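Local coordinates for protein bifunctional cytochrome P450/NADPH--P450 reductase (Deinococcus aerius, PDB 7F3H) that hydroxylates organic substrates at a haem iron as a cytochrome P450, probably taking electrons from NADPH through a reductase fused to it, at residues R299-D304 with I422-A427; G132-T137 with L451-R456; G118-M123 with A415-L420. All blocks are in the same frame, centred on the assembly; numbering follows the deposited sequence.

Interaction 1: R299-D304 with I422-A427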
loop_
_atom_site.group_PDB
_atom_site.type_symbol
_atom_site.label_atom_id
_atom_site.label_comp_id
_atom_site.label_asym_id
_atom_site.label_seq_id
_atom_site.Cartn_x
_atom_site.Cartn_y
_atom_site.Cartn_z
ATOM N N ARG A 299 16.273 21.550 -11.113
ATOM C CA ARG A 299 17.394 21.921 -10.261
ATOM C C ARG A 299 18.360 20.755 -10.108
ATOM O O ARG A 299 19.574 20.924 -10.260
ATOM C CB ARG A 299 16.854 22.366 -8.910
ATOM C CG ARG A 299 17.855 22.934 -7.975
ATOM C CD ARG A 299 17.166 23.768 -6.898
ATOM N NE ARG A 299 16.028 23.130 -6.228
ATOM C CZ ARG A 299 14.755 23.520 -6.388
ATOM N NH1 ARG A 299 14.458 24.534 -7.210
ATOM N NH2 ARG A 299 13.775 22.905 -5.715
ATOM N N LEU A 300 17.837 19.554 -9.884
ATOM C CA LEU A 300 18.693 18.428 -9.552
ATOM C C LEU A 300 19.119 17.594 -10.752
ATOM O O LEU A 300 20.166 16.948 -10.687
ATOM C CB LEU A 300 17.989 17.520 -8.557
ATOM C CG LEU A 300 17.892 18.110 -7.169
ATOM C CD1 LEU A 300 16.922 17.249 -6.365
ATOM C CD2 LEU A 300 19.283 18.124 -6.554
ATOM N N LEU A 301 18.312 17.527 -11.816
ATOM C CA LEU A 301 18.623 16.715 -12.996
ATOM C C LEU A 301 18.536 17.510 -14.287
ATOM O O LEU A 301 17.642 17.272 -15.112
ATOM C CB LEU A 301 17.687 15.515 -13.095
ATOM C CG LEU A 301 17.797 14.424 -12.031
ATOM C CD1 LEU A 301 16.719 13.388 -12.327
ATOM C CD2 LEU A 301 19.203 13.788 -11.977
ATOM N N PRO A 302 19.452 18.444 -14.518
ATOM C CA PRO A 302 19.421 19.168 -15.796
ATOM C C PRO A 302 19.740 18.224 -16.948
ATOM O O PRO A 302 20.405 17.196 -16.774
ATOM C CB PRO A 302 20.499 20.246 -15.631
ATOM C CG PRO A 302 21.448 19.680 -14.574
ATOM C CD PRO A 302 20.612 18.810 -13.676
ATOM N N GLY A 303 19.250 18.595 -18.137
ATOM C CA GLY A 303 19.427 17.782 -19.326
ATOM C C GLY A 303 18.940 16.379 -19.074
ATOM O O GLY A 303 17.920 16.163 -18.409
ATOM N N ASP A 304 19.686 15.398 -19.580
ATOM C CA ASP A 304 19.255 14.014 -19.458
ATOM C C ASP A 304 20.043 13.305 -18.372
ATOM O O ASP A 304 20.114 12.072 -18.354
ATOM C CB ASP A 304 19.390 13.286 -20.799
ATOM C CG ASP A 304 20.807 13.324 -21.357
ATOM O OD1 ASP A 304 21.706 13.864 -20.672
ATOM O OD2 ASP A 304 21.035 12.796 -22.474
ATOM N N ILE A 422 9.909 10.719 -14.273
ATOM C CA ILE A 422 8.738 11.070 -15.077
ATOM C C ILE A 422 8.691 12.570 -15.319
ATOM O O ILE A 422 8.513 13.031 -16.454
ATOM C CB ILE A 422 7.457 10.565 -14.387
ATOM C CG1 ILE A 422 7.342 9.056 -14.582
ATOM C CG2 ILE A 422 6.173 11.301 -14.906
ATOM C CD1 ILE A 422 6.283 8.437 -13.721
ATOM N N LEU A 423 8.863 13.355 -14.253
ATOM C CA LEU A 423 8.753 14.794 -14.391
ATOM C C LEU A 423 9.981 15.358 -15.083
ATOM O O LEU A 423 9.885 16.394 -15.753
ATOM C CB LEU A 423 8.524 15.443 -13.027
ATOM C CG LEU A 423 7.198 15.144 -12.290
ATOM C CD1 LEU A 423 7.138 15.957 -11.018
ATOM C CD2 LEU A 423 5.941 15.407 -13.121
ATOM N N GLN A 424 11.117 14.655 -15.003
ATOM C CA GLN A 424 12.253 15.054 -15.819
ATOM C C GLN A 424 11.906 15.006 -17.302
ATOM O O GLN A 424 12.170 15.962 -18.040
ATOM C CB GLN A 424 13.470 14.179 -15.516
ATOM C CG GLN A 424 14.722 14.703 -16.247
ATOM C CD GLN A 424 15.866 13.711 -16.320
ATOM O OE1 GLN A 424 15.727 12.504 -16.039
ATOM N NE2 GLN A 424 17.022 14.223 -16.686
ATOM N N LYS A 425 11.280 13.910 -17.752
ATOM C CA LYS A 425 11.058 13.759 -19.195
ATOM C C LYS A 425 9.764 14.398 -19.693
ATOM O O LYS A 425 9.729 14.937 -20.795
ATOM C CB LYS A 425 11.064 12.283 -19.590
ATOM C CG LYS A 425 11.571 11.993 -20.997
ATOM C CD LYS A 425 13.085 11.876 -20.953
ATOM C CE LYS A 425 13.670 11.324 -22.260
ATOM N NZ LYS A 425 13.301 11.976 -23.554
ATOM N N PHE A 426 8.688 14.347 -18.920
ATOM C CA PHE A 426 7.350 14.454 -19.508
ATOM C C PHE A 426 6.583 15.671 -19.013
ATOM O O PHE A 426 6.571 15.967 -17.811
ATOM C CB PHE A 426 6.581 13.158 -19.231
ATOM C CG PHE A 426 7.161 11.978 -19.964
ATOM C CD1 PHE A 426 7.468 12.079 -21.324
ATOM C CD2 PHE A 426 7.445 10.790 -19.302
ATOM C CE1 PHE A 426 8.020 11.004 -22.011
ATOM C CE2 PHE A 426 7.983 9.707 -19.980
ATOM C CZ PHE A 426 8.277 9.812 -21.337
ATOM N N ALA A 427 5.968 16.375 -19.963
ATOM C CA ALA A 427 4.845 17.271 -19.714
ATOM C C ALA A 427 3.568 16.443 -19.588
ATOM O O ALA A 427 3.189 15.736 -20.531
ATOM C CB ALA A 427 4.701 18.278 -20.850
#
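Q424, near the C-terminal end of helix 408-425, reaches across to the loop that follows helix 287-300 and meets L301 and G303. In cytochrome P450 terms the two helices are L and J, and the contact lies near the surface, well away from the haem. The Q424 side chain carries it: CG is anti to the backbone N (chi1 -173°) and the chain stays extended beyond it, which delivers the amide to the backbone of the turn. There NE2 donates to G303 O at 2.7 Å. The bond is short but bent, with an N-H...O angle of 132°, and the donor is tilted from the carbonyl plane. NE2 also bonds A305 O, so one amide nitrogen ties two carbonyls of the same loop to the end of the helix. G303 O is gripped a second time, by R461, whose guanidinium bonds L301 O as well. G303 itself has a positive phi, a value glycine adopts readily. L301 supplies the apolar part. Its side chain crosses that of Q424 at about a right angle, with CB 3.9 Å from NE2, while CD1 approaches OE1 to 3.9 Å. P307 also packs on L301, and V297 touches Q424, so the buried amide is bordered by both apolar groups and backbone oxygens. A leucine in place of Q424 would probably leave A305 O without this donor and G303 O dependent on R461, setting the turn freer to move relative to the helix end. Next along the chain, K425 CB lies over the centre of the F426 ring, 3.8 Å above its plane, just where the helix gives way to strand 426-429.

Interaction 2: G132-T137 with L451-R456; sequences GKWERT and LRVRER
W134 and E135 on helix 113-137, helix D of the P450 fold, face V453 and E455 on strand 450-455, the middle strand of a three-stranded antiparallel sheet completed by 142-143 and 426-429. No hydrogen bond links the two segments; the contact divides into an apolar half and a charged half. In the apolar half V453 presents both methyls to W134. CG1 comes 4.0 Å from CE3 at the six-membered part of the indole, and CG2 rests 4.1 Å from CB, the two side chains crossing at about a right angle. The indole is placed by a chi1 of -70°, which sets CG beside the backbone N and turns NE1 to D147 OD2, its hydrogen-bond acceptor on helix 144-161. F426 touches V453 and E135 too, filling in beside the strand. The charged half brings like charges together: E135 OE2 lies 3.6 Å from E455 OE1, with the carboxylate planes 74° apart. Both chains run extended beyond CG to reach this spot. What probably makes the approach tolerable is K425, whose NZ forms salt bridges to these same two oxygens and so bridges the two carboxylates as a shared counter-charge. Backbone polar groups are engaged close by, since E455 N bonds OE1 of Q138, the residue after T137. R452 NE pairs with D141 OD1, a further charge link at the strand. Within the helix segment, T137 OG1 donates to K133 O at 3.1 Å, approaching from above the carbonyl plane, 40° out of it.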
loop_
_atom_site.group_PDB
_atom_site.type_symbol
_atom_site.label_atom_id
_atom_site.label_comp_id
_atom_site.label_asym_id
_atom_site.label_seq_id
_atom_site.Cartn_x
_atom_site.Cartn_y
_atom_site.Cartn_z
ATOM N N GLY A 132 10.875 4.711 -20.896
ATOM C CA GLY A 132 11.011 4.253 -22.274
ATOM C C GLY A 132 9.675 3.995 -22.939
ATOM O O GLY A 132 9.414 4.482 -24.041
ATOM N N LYS A 133 8.790 3.262 -22.252
ATOM C CA LYS A 133 7.463 3.016 -22.805
ATOM C C LYS A 133 6.738 4.328 -23.075
ATOM O O LYS A 133 6.197 4.539 -24.166
ATOM C CB LYS A 133 6.642 2.138 -21.865
ATOM C CG LYS A 133 5.324 1.684 -22.496
ATOM C CD LYS A 133 4.507 0.822 -21.532
ATOM C CE LYS A 133 3.117 0.505 -22.062
ATOM N NZ LYS A 133 2.258 -0.046 -20.987
ATOM N N TRP A 134 6.777 5.255 -22.116
ATOM C CA TRP A 134 6.035 6.489 -22.312
ATOM C C TRP A 134 6.665 7.307 -23.426
ATOM O O TRP A 134 5.946 7.889 -24.248
ATOM C CB TRP A 134 5.949 7.261 -20.999
ATOM C CG TRP A 134 5.051 6.617 -19.974
ATOM C CD1 TRP A 134 4.554 5.338 -19.987
ATOM C CD2 TRP A 134 4.569 7.215 -18.756
ATOM N NE1 TRP A 134 3.788 5.109 -18.853
ATOM C CE2 TRP A 134 3.787 6.242 -18.085
ATOM C CE3 TRP A 134 4.733 8.477 -18.161
ATOM C CZ2 TRP A 134 3.171 6.498 -16.861
ATOM C CZ3 TRP A 134 4.125 8.725 -16.951
ATOM C CH2 TRP A 134 3.349 7.744 -16.311
ATOM N N GLU A 135 8.005 7.245 -23.560
ATOM C CA GLU A 135 8.620 7.897 -24.715
ATOM C C GLU A 135 8.043 7.322 -25.992
ATOM O O GLU A 135 7.615 8.064 -26.888
ATOM C CB GLU A 135 10.137 7.730 -24.720
ATOM C CG GLU A 135 10.950 8.869 -24.179
ATOM C CD GLU A 135 12.460 8.550 -24.145
ATOM O OE1 GLU A 135 12.854 7.387 -23.860
ATOM O OE2 GLU A 135 13.256 9.458 -24.480
ATOM N N ARG A 136 7.959 5.990 -26.051
ATOM C CA ARG A 136 7.550 5.283 -27.254
ATOM C C ARG A 136 6.118 5.580 -27.643
ATOM O O ARG A 136 5.782 5.433 -28.820
ATOM C CB ARG A 136 7.686 3.768 -27.040
ATOM C CG ARG A 136 9.111 3.248 -27.099
ATOM C CD ARG A 136 9.191 1.717 -26.998
ATOM N NE ARG A 136 9.510 1.230 -25.654
ATOM C CZ ARG A 136 8.698 0.440 -24.964
ATOM N NH1 ARG A 136 7.538 0.081 -25.510
ATOM N NH2 ARG A 136 9.035 0.006 -23.751
ATOM N N THR A 137 5.261 6.018 -26.697
ATOM C CA THR A 137 3.833 6.080 -27.001
ATOM C C THR A 137 3.239 7.474 -26.818
ATOM O O THR A 137 2.013 7.603 -26.735
ATOM C CB THR A 137 3.057 5.039 -26.187
ATOM O OG1 THR A 137 3.280 5.235 -24.792
ATOM C CG2 THR A 137 3.500 3.621 -26.564
ATOM N N LEU A 451 -3.898 9.647 -18.776
ATOM C CA LEU A 451 -3.307 10.939 -19.094
ATOM C C LEU A 451 -2.495 10.812 -20.376
ATOM O O LEU A 451 -2.366 9.721 -20.944
ATOM C CB LEU A 451 -2.436 11.478 -17.942
ATOM C CG LEU A 451 -1.302 10.646 -17.347
ATOM C CD1 LEU A 451 -0.058 10.685 -18.243
ATOM C CD2 LEU A 451 -0.992 11.154 -15.948
ATOM N N ARG A 452 -1.997 11.956 -20.864
ATOM C CA ARG A 452 -1.091 12.008 -22.005
ATOM C C ARG A 452 0.205 12.724 -21.639
ATOM O O ARG A 452 0.215 13.634 -20.806
ATOM C CB ARG A 452 -1.764 12.679 -23.191
ATOM C CG ARG A 452 -2.496 11.660 -24.042
ATOM C CD ARG A 452 -3.434 12.314 -25.029
ATOM N NE ARG A 452 -4.561 11.433 -25.266
ATOM C CZ ARG A 452 -5.629 11.766 -25.970
ATOM N NH1 ARG A 452 -5.717 12.967 -26.529
ATOM N NH2 ARG A 452 -6.618 10.897 -26.106
ATOM N N VAL A 453 1.322 12.291 -22.235
ATOM C CA VAL A 453 2.618 12.892 -21.920
ATOM C C VAL A 453 3.319 13.336 -23.199
ATOM O O VAL A 453 3.150 12.742 -24.274
ATOM C CB VAL A 453 3.551 11.956 -21.109
ATOM C CG1 VAL A 453 2.973 11.682 -19.754
ATOM C CG2 VAL A 453 3.838 10.664 -21.840
ATOM N N ARG A 454 4.124 14.399 -23.069
ATOM C CA ARG A 454 4.936 14.861 -24.188
ATOM C C ARG A 454 6.338 15.205 -23.694
ATOM O O ARG A 454 6.501 15.829 -22.641
ATOM C CB ARG A 454 4.278 16.074 -24.875
ATOM C CG ARG A 454 4.913 16.483 -26.197
ATOM C CD ARG A 454 4.886 18.009 -26.444
ATOM N NE ARG A 454 5.179 18.773 -25.229
ATOM C CZ ARG A 454 4.689 19.983 -24.969
ATOM N NH1 ARG A 454 3.795 20.531 -25.808
ATOM N NH2 ARG A 454 5.011 20.592 -23.812
ATOM N N GLU A 455 7.357 14.799 -24.457
ATOM C CA GLU A 455 8.738 15.142 -24.110
ATOM C C GLU A 455 8.878 16.635 -23.810
ATOM O O GLU A 455 8.467 17.480 -24.606
ATOM C CB GLU A 455 9.670 14.755 -25.258
ATOM C CG GLU A 455 10.333 13.400 -25.094
ATOM C CD GLU A 455 11.157 12.994 -26.317
ATOM O OE1 GLU A 455 12.262 12.445 -26.123
ATOM O OE2 GLU A 455 10.703 13.230 -27.469
ATOM N N ARG A 456 9.467 16.954 -22.659
ATOM C CA ARG A 456 9.787 18.342 -22.366
ATOM C C ARG A 456 10.908 18.827 -23.280
ATOM O O ARG A 456 11.936 18.158 -23.442
ATOM C CB ARG A 456 10.172 18.498 -20.896
ATOM C CG ARG A 456 9.016 18.221 -19.945
ATOM C CD ARG A 456 9.468 18.216 -18.508
ATOM N NE ARG A 456 9.717 19.575 -18.040
ATOM C CZ ARG A 456 10.541 19.899 -17.042
ATOM N NH1 ARG A 456 11.206 18.953 -16.376
ATOM N NH2 ARG A 456 10.685 21.182 -16.708
#

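Interaction 3: G118-M123 with A415-L420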
loop_
_atom_site.group_PDB
_atom_site.type_symbol
_atom_site.label_atom_id
_atom_site.label_comp_id
_atom_site.label_asym_id
_atom_site.label_seq_id
_atom_site.Cartn_x
_atom_site.Cartn_y
_atom_site.Cartn_z
ATOM N N GLY A 118 21.450 -0.048 -1.813
ATOM C CA GLY A 118 21.685 -1.348 -2.424
ATOM C C GLY A 118 20.681 -1.728 -3.498
ATOM O O GLY A 118 20.954 -2.629 -4.303
ATOM N N TYR A 119 19.483 -1.146 -3.451
ATOM C CA TYR A 119 18.391 -1.447 -4.360
ATOM C C TYR A 119 18.241 -0.426 -5.478
ATOM O O TYR A 119 17.524 -0.699 -6.449
ATOM C CB TYR A 119 17.073 -1.540 -3.580
ATOM C CG TYR A 119 17.086 -2.540 -2.440
ATOM C CD1 TYR A 119 17.531 -3.829 -2.630
ATOM C CD2 TYR A 119 16.659 -2.184 -1.181
ATOM C CE1 TYR A 119 17.537 -4.747 -1.599
ATOM C CE2 TYR A 119 16.662 -3.095 -0.133
ATOM C CZ TYR A 119 17.105 -4.373 -0.342
ATOM O OH TYR A 119 17.090 -5.289 0.705
ATOM N N PHE A 120 18.955 0.703 -5.402
ATOM C CA PHE A 120 18.679 1.825 -6.295
ATOM C C PHE A 120 18.789 1.436 -7.762
ATOM O O PHE A 120 17.872 1.701 -8.561
ATOM C CB PHE A 120 19.647 2.966 -6.011
ATOM C CG PHE A 120 19.467 4.124 -6.930
ATOM C CD1 PHE A 120 18.391 4.976 -6.763
ATOM C CD2 PHE A 120 20.350 4.350 -7.957
ATOM C CE1 PHE A 120 18.192 6.059 -7.609
ATOM C CE2 PHE A 120 20.167 5.432 -8.823
ATOM C CZ PHE A 120 19.076 6.287 -8.650
ATOM N N GLY A 121 19.933 0.846 -8.135
ATOM C CA GLY A 121 20.154 0.419 -9.506
ATOM C C GLY A 121 19.029 -0.434 -10.041
ATOM O O GLY A 121 18.720 -0.394 -11.242
ATOM N N GLN A 122 18.433 -1.261 -9.167
ATOM C CA GLN A 122 17.310 -2.096 -9.584
ATOM C C GLN A 122 16.056 -1.253 -9.783
ATOM O O GLN A 122 15.414 -1.318 -10.839
ATOM C CB GLN A 122 17.078 -3.208 -8.560
ATOM C CG GLN A 122 18.346 -4.019 -8.262
ATOM C CD GLN A 122 18.465 -4.407 -6.795
ATOM O OE1 GLN A 122 17.472 -4.431 -6.056
ATOM N NE2 GLN A 122 19.694 -4.663 -6.351
ATOM N N MET A 123 15.724 -0.401 -8.811
ATOM C CA MET A 123 14.601 0.511 -9.000
ATOM C C MET A 123 14.805 1.332 -10.268
ATOM O O MET A 123 13.892 1.477 -11.101
ATOM C CB MET A 123 14.440 1.419 -7.783
ATOM C CG MET A 123 14.290 0.683 -6.452
ATOM S SD MET A 123 14.351 1.914 -5.113
ATOM C CE MET A 123 13.396 1.133 -3.816
ATOM N N ALA A 415 8.855 5.414 -5.343
ATOM C CA ALA A 415 7.934 6.465 -5.791
ATOM C C ALA A 415 8.641 7.801 -6.013
ATOM O O ALA A 415 8.402 8.483 -7.025
ATOM C CB ALA A 415 6.832 6.632 -4.752
ATOM N N LYS A 416 9.496 8.213 -5.064
ATOM C CA LYS A 416 10.315 9.394 -5.291
ATOM C C LYS A 416 11.035 9.295 -6.633
ATOM O O LYS A 416 10.970 10.223 -7.450
ATOM C CB LYS A 416 11.318 9.562 -4.149
ATOM C CG LYS A 416 10.718 9.947 -2.831
ATOM C CD LYS A 416 11.796 9.994 -1.774
ATOM C CE LYS A 416 11.199 9.743 -0.402
ATOM N NZ LYS A 416 12.042 10.153 0.759
ATOM N N LEU A 417 11.690 8.151 -6.895
ATOM C CA LEU A 417 12.499 7.993 -8.109
ATOM C C LEU A 417 11.650 8.003 -9.372
ATOM O O LEU A 417 12.023 8.611 -10.388
ATOM C CB LEU A 417 13.287 6.691 -8.039
ATOM C CG LEU A 417 14.035 6.322 -9.308
ATOM C CD1 LEU A 417 15.042 7.396 -9.692
ATOM C CD2 LEU A 417 14.724 4.999 -9.092
ATOM N N ALA A 418 10.549 7.258 -9.354
ATOM C CA ALA A 418 9.643 7.229 -10.494
ATOM C C ALA A 418 9.190 8.638 -10.835
ATOM O O ALA A 418 9.227 9.050 -12.001
ATOM C CB ALA A 418 8.441 6.326 -10.197
ATOM N N LEU A 419 8.766 9.391 -9.816
ATOM C CA LEU A 419 8.250 10.736 -10.049
ATOM C C LEU A 419 9.340 11.645 -10.598
ATOM O O LEU A 419 9.113 12.409 -11.544
ATOM C CB LEU A 419 7.680 11.289 -8.737
ATOM C CG LEU A 419 6.227 10.869 -8.439
ATOM C CD1 LEU A 419 5.745 11.106 -6.975
ATOM C CD2 LEU A 419 5.290 11.563 -9.424
ATOM N N LEU A 420 10.536 11.562 -10.004
ATOM C CA LEU A 420 11.687 12.323 -10.465
ATOM C C LEU A 420 11.940 12.100 -11.950
ATOM O O LEU A 420 12.042 13.056 -12.730
ATOM C CB LEU A 420 12.914 11.909 -9.638
ATOM C CG LEU A 420 14.263 12.543 -9.967
ATOM C CD1 LEU A 420 14.169 14.059 -9.829
ATOM C CD2 LEU A 420 15.323 11.967 -9.078
#
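The backbones of helix segments 118-123 and 415-420 come nearest at M123 and L417, whose CA atoms are 7.8 Å apart, and no hydrogen bond passes between them. L417 carries the contact from its side. Its CG is anti to the backbone N (chi1 173°), which sends the isobutyl group across to the other helix, where CD2 meets both partners and CD1 only the ring of F120. CD2 touches M123 CB at 3.8 Å and also lies 3.9 Å from the M123 carbonyl carbon, so it presses on backbone as well as side chain. The ring of F120 meets the same methyl from another direction, roughly at right angles to M123 CB, with CE1 at 3.9 Å from CD2 and 4.0 Å from CD1; ring and isobutyl group cross at about a right angle. F120 reaches this point because its CG is likewise anti to the backbone N, with chi1 at 177°. This is the packing of helix D against helix L in the cytochrome P450 fold, helix L being the one that follows the loop bearing the cysteine ligand of the haem. M123 shows how near the site is: of its side chain, CB makes the contact with L417, while the thioether continues away as an extended chain, and the side chain stands about 7 Å from the bound protoporphyrin. All three touching residues are buried. Helix 144-161 runs alongside as a third wall, T155 meeting M123 and L151 meeting A418. P307, in a loop, packs on L417. The helix carrying F120 is kinked here, the N of G118, Y119 and Q122 lacking bonds to the turn before, yet M123 N still bonds Y119 O at 3.0 Å.

Following the chain from the N terminus, helix 113-137 supplies the first half of interaction 3 at 118-123 and of interaction 2 at 132-137. Residues 299-304 then open interaction 1. Helix 408-425 returns to close interaction 3 at 415-420 and, further along the same helix with the start of strand 426-429, interaction 1 at 422-427. Strand 450-455 closes interaction 2 last. Interaction 1 is thus nested inside the loop of interaction 2, while interaction 3 crosses both. Together they join helices D, J and L to the small antiparallel sheet. Interactions 1 and 3 meet where L301 CD1 packs on L420, and interactions 1 and 2 where F426 packs on W134.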